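Local coordinates for enterobactin biosynthesis protein YbdZ (Escherichia coli, PDB 5JA1) that belongs to the MbtH-like family and takes part in enterobactin biosynthesis, supporting the catalytic function of EntF, where amino acid adenylation depends on it, at residues A15-R20 against W29-V34. Numbering follows the deposited sequence.
Sequences AFYILR and WPQQCV
Tyr17 and Trp29 form an antiparallel hydrogen-bonded pair, on the evidence of two reciprocal backbone bonds: Tyr17 N to Trp29 O at 2.7 Å and Trp29 N to Tyr17 O at 3.1 Å. A third bond, from Gln31 N to Ala15 O, carries the pairing past the end of strand 26-30. Between these bonds Phe16 faces Pro30 as a non-hydrogen-bonded pair, and Phe16 CA makes a CA-H...O contact with Trp29 O.

The side chains sort onto two faces. On one, the Phe16 and Pro30 side chains cross obliquely, with Phe16 CE1 3.9 Å from Pro30 CB; Phe16 also touches Gln48 and Cys51 of helix 48-58, which marks this as the helix-covered face. On the other lie Tyr17 and Trp29. The Tyr17 ring has its CG beside the backbone N (chi1 -62°); its edge lies near Trp29 O, and CE2 reaches Gln31 CA at 3.6 Å. Trp29 takes a different course: its CG is anti to the backbone N (chi1 -163°), its CB packs 3.7 Å from Leu19 CD1, and the indole leads away from strand 16-20. Pro30 CD lies over one indole face, offset toward the rim, while Trp29 NE1 makes weak bonds to Cys33 O and Val34 O. Trp29 also packs on an apolar side chain of the other protein chain.

Cys33 N bonds to Pro30 O at 3.1 Å, closing a type I beta turn from Pro30 to Cys33. Together these features describe a beta hairpin whose second strand runs directly into a turn, within the three-stranded antiparallel sheet and helix of the MbtH-like fold.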
loop_
_atom_site.group_PDB
_atom_site.type_symbol
_atom_site.label_atom_id
_atom_site.label_comp_id
_atom_site.label_asym_id
_atom_site.label_seq_id
_atom_site.Cartn_x
_atom_site.Cartn_y
_atom_site.Cartn_z
ATOM N N ALA B 15 13.702 2.770 -27.810
ATOM C CA ALA B 15 15.127 2.543 -27.989
ATOM C C ALA B 15 15.871 3.000 -26.742
ATOM O O ALA B 15 15.455 3.942 -26.061
ATOM C CB ALA B 15 15.653 3.283 -29.220
ATOM N N PHE B 16 16.977 2.324 -26.442
ATOM C CA PHE B 16 17.693 2.571 -25.197
ATOM C C PHE B 16 19.194 2.506 -25.418
ATOM O O PHE B 16 19.697 1.551 -26.017
ATOM C CB PHE B 16 17.291 1.555 -24.122
ATOM C CG PHE B 16 15.848 1.631 -23.725
ATOM C CD1 PHE B 16 15.433 2.514 -22.743
ATOM C CD2 PHE B 16 14.905 0.817 -24.330
ATOM C CE1 PHE B 16 14.100 2.587 -22.372
ATOM C CE2 PHE B 16 13.574 0.885 -23.965
ATOM C CZ PHE B 16 13.171 1.769 -22.985
ATOM N N TYR B 17 19.904 3.521 -24.927
ATOM C CA TYR B 17 21.341 3.405 -24.750
ATOM C C TYR B 17 21.647 2.368 -23.675
ATOM O O TYR B 17 20.785 1.979 -22.881
ATOM C CB TYR B 17 21.959 4.740 -24.328
ATOM C CG TYR B 17 21.817 5.886 -25.301
ATOM C CD1 TYR B 17 22.783 6.122 -26.272
ATOM C CD2 TYR B 17 20.740 6.759 -25.224
ATOM C CE1 TYR B 17 22.667 7.180 -27.153
ATOM C CE2 TYR B 17 20.615 7.820 -26.102
ATOM C CZ TYR B 17 21.581 8.026 -27.064
ATOM O OH TYR B 17 21.458 9.081 -27.939
ATOM N N ILE B 18 22.899 1.927 -23.643
ATOM C CA ILE B 18 23.426 1.137 -22.538
ATOM C C ILE B 18 24.642 1.872 -21.999
ATOM O O ILE B 18 25.647 2.025 -22.705
ATOM C CB ILE B 18 23.778 -0.297 -22.958
ATOM C CG1 ILE B 18 22.543 -0.994 -23.530
ATOM C CG2 ILE B 18 24.319 -1.075 -21.767
ATOM C CD1 ILE B 18 22.730 -2.473 -23.787
ATOM N N LEU B 19 24.544 2.341 -20.760
ATOM C CA LEU B 19 25.566 3.165 -20.136
ATOM C C LEU B 19 26.326 2.366 -19.084
ATOM O O LEU B 19 25.880 1.309 -18.632
ATOM C CB LEU B 19 24.942 4.413 -19.503
ATOM C CG LEU B 19 23.932 5.181 -20.363
ATOM C CD1 LEU B 19 23.462 6.428 -19.635
ATOM C CD2 LEU B 19 24.515 5.537 -21.723
ATOM N N ARG B 20 27.486 2.892 -18.696
ATOM C CA ARG B 20 28.354 2.214 -17.742
ATOM C C ARG B 20 29.098 3.250 -16.915
ATOM O O ARG B 20 29.642 4.211 -17.468
ATOM C CB ARG B 20 29.349 1.294 -18.458
ATOM C CG ARG B 20 30.320 0.584 -17.533
ATOM C CD ARG B 20 31.391 -0.151 -18.323
ATOM N NE ARG B 20 32.278 -0.919 -17.455
ATOM C CZ ARG B 20 33.365 -0.426 -16.869
ATOM N NH1 ARG B 20 33.705 0.842 -17.056
ATOM N NH2 ARG B 20 34.113 -1.200 -16.096
ATOM N N TRP B 29 19.326 3.742 -20.805
ATOM C CA TRP B 29 18.863 5.117 -20.841
ATOM C C TRP B 29 18.013 5.313 -22.089
ATOM O O TRP B 29 18.460 4.983 -23.202
ATOM C CB TRP B 29 20.020 6.121 -20.819
ATOM C CG TRP B 29 19.556 7.494 -20.455
ATOM C CD1 TRP B 29 19.432 8.566 -21.290
ATOM C CD2 TRP B 29 19.120 7.936 -19.164
ATOM N NE1 TRP B 29 18.961 9.654 -20.594
ATOM C CE2 TRP B 29 18.760 9.293 -19.287
ATOM C CE3 TRP B 29 19.007 7.318 -17.915
ATOM C CZ2 TRP B 29 18.296 10.043 -18.208
ATOM C CZ3 TRP B 29 18.544 8.065 -16.843
ATOM C CH2 TRP B 29 18.194 9.413 -16.998
ATOM N N PRO B 30 16.796 5.835 -21.950
ATOM C CA PRO B 30 15.935 6.018 -23.122
ATOM C C PRO B 30 16.518 7.046 -24.079
ATOM O O PRO B 30 17.059 8.073 -23.665
ATOM C CB PRO B 30 14.608 6.492 -22.518
ATOM C CG PRO B 30 14.978 7.074 -21.196
ATOM C CD PRO B 30 16.162 6.299 -20.706
ATOM N N GLN B 31 16.403 6.746 -25.375
ATOM C CA GLN B 31 17.002 7.590 -26.404
ATOM C C GLN B 31 16.492 9.024 -26.335
ATOM O O GLN B 31 17.227 9.961 -26.667
ATOM C CB GLN B 31 16.725 6.988 -27.783
ATOM C CG GLN B 31 17.378 7.721 -28.942
ATOM C CD GLN B 31 16.976 7.151 -30.287
ATOM O OE1 GLN B 31 16.028 6.370 -30.383
ATOM N NE2 GLN B 31 17.696 7.534 -31.336
ATOM N N GLN B 32 15.254 9.220 -25.887
ATOM C CA GLN B 32 14.617 10.531 -25.926
ATOM C C GLN B 32 15.009 11.434 -24.764
ATOM O O GLN B 32 14.528 12.571 -24.702
ATOM C CB GLN B 32 13.095 10.368 -25.955
ATOM C CG GLN B 32 12.497 9.725 -24.710
ATOM C CD GLN B 32 12.555 8.210 -24.735
ATOM O OE1 GLN B 32 13.373 7.615 -25.439
ATOM N NE2 GLN B 32 11.680 7.575 -23.964
ATOM N N CYS B 33 15.864 10.979 -23.854
ATOM C CA CYS B 33 16.214 11.750 -22.671
ATOM C C CYS B 33 17.672 12.190 -22.725
ATOM O O CYS B 33 18.523 11.513 -23.309
ATOM C CB CYS B 33 15.959 10.941 -21.396
ATOM S SG CYS B 33 14.233 10.448 -21.184
ATOM N N VAL B 34 17.945 13.339 -22.108
ATOM C CA VAL B 34 19.305 13.858 -22.051
ATOM C C VAL B 34 20.184 12.927 -21.226
ATOM O O VAL B 34 19.803 12.505 -20.130
ATOM C CB VAL B 34 19.312 15.266 -21.459
#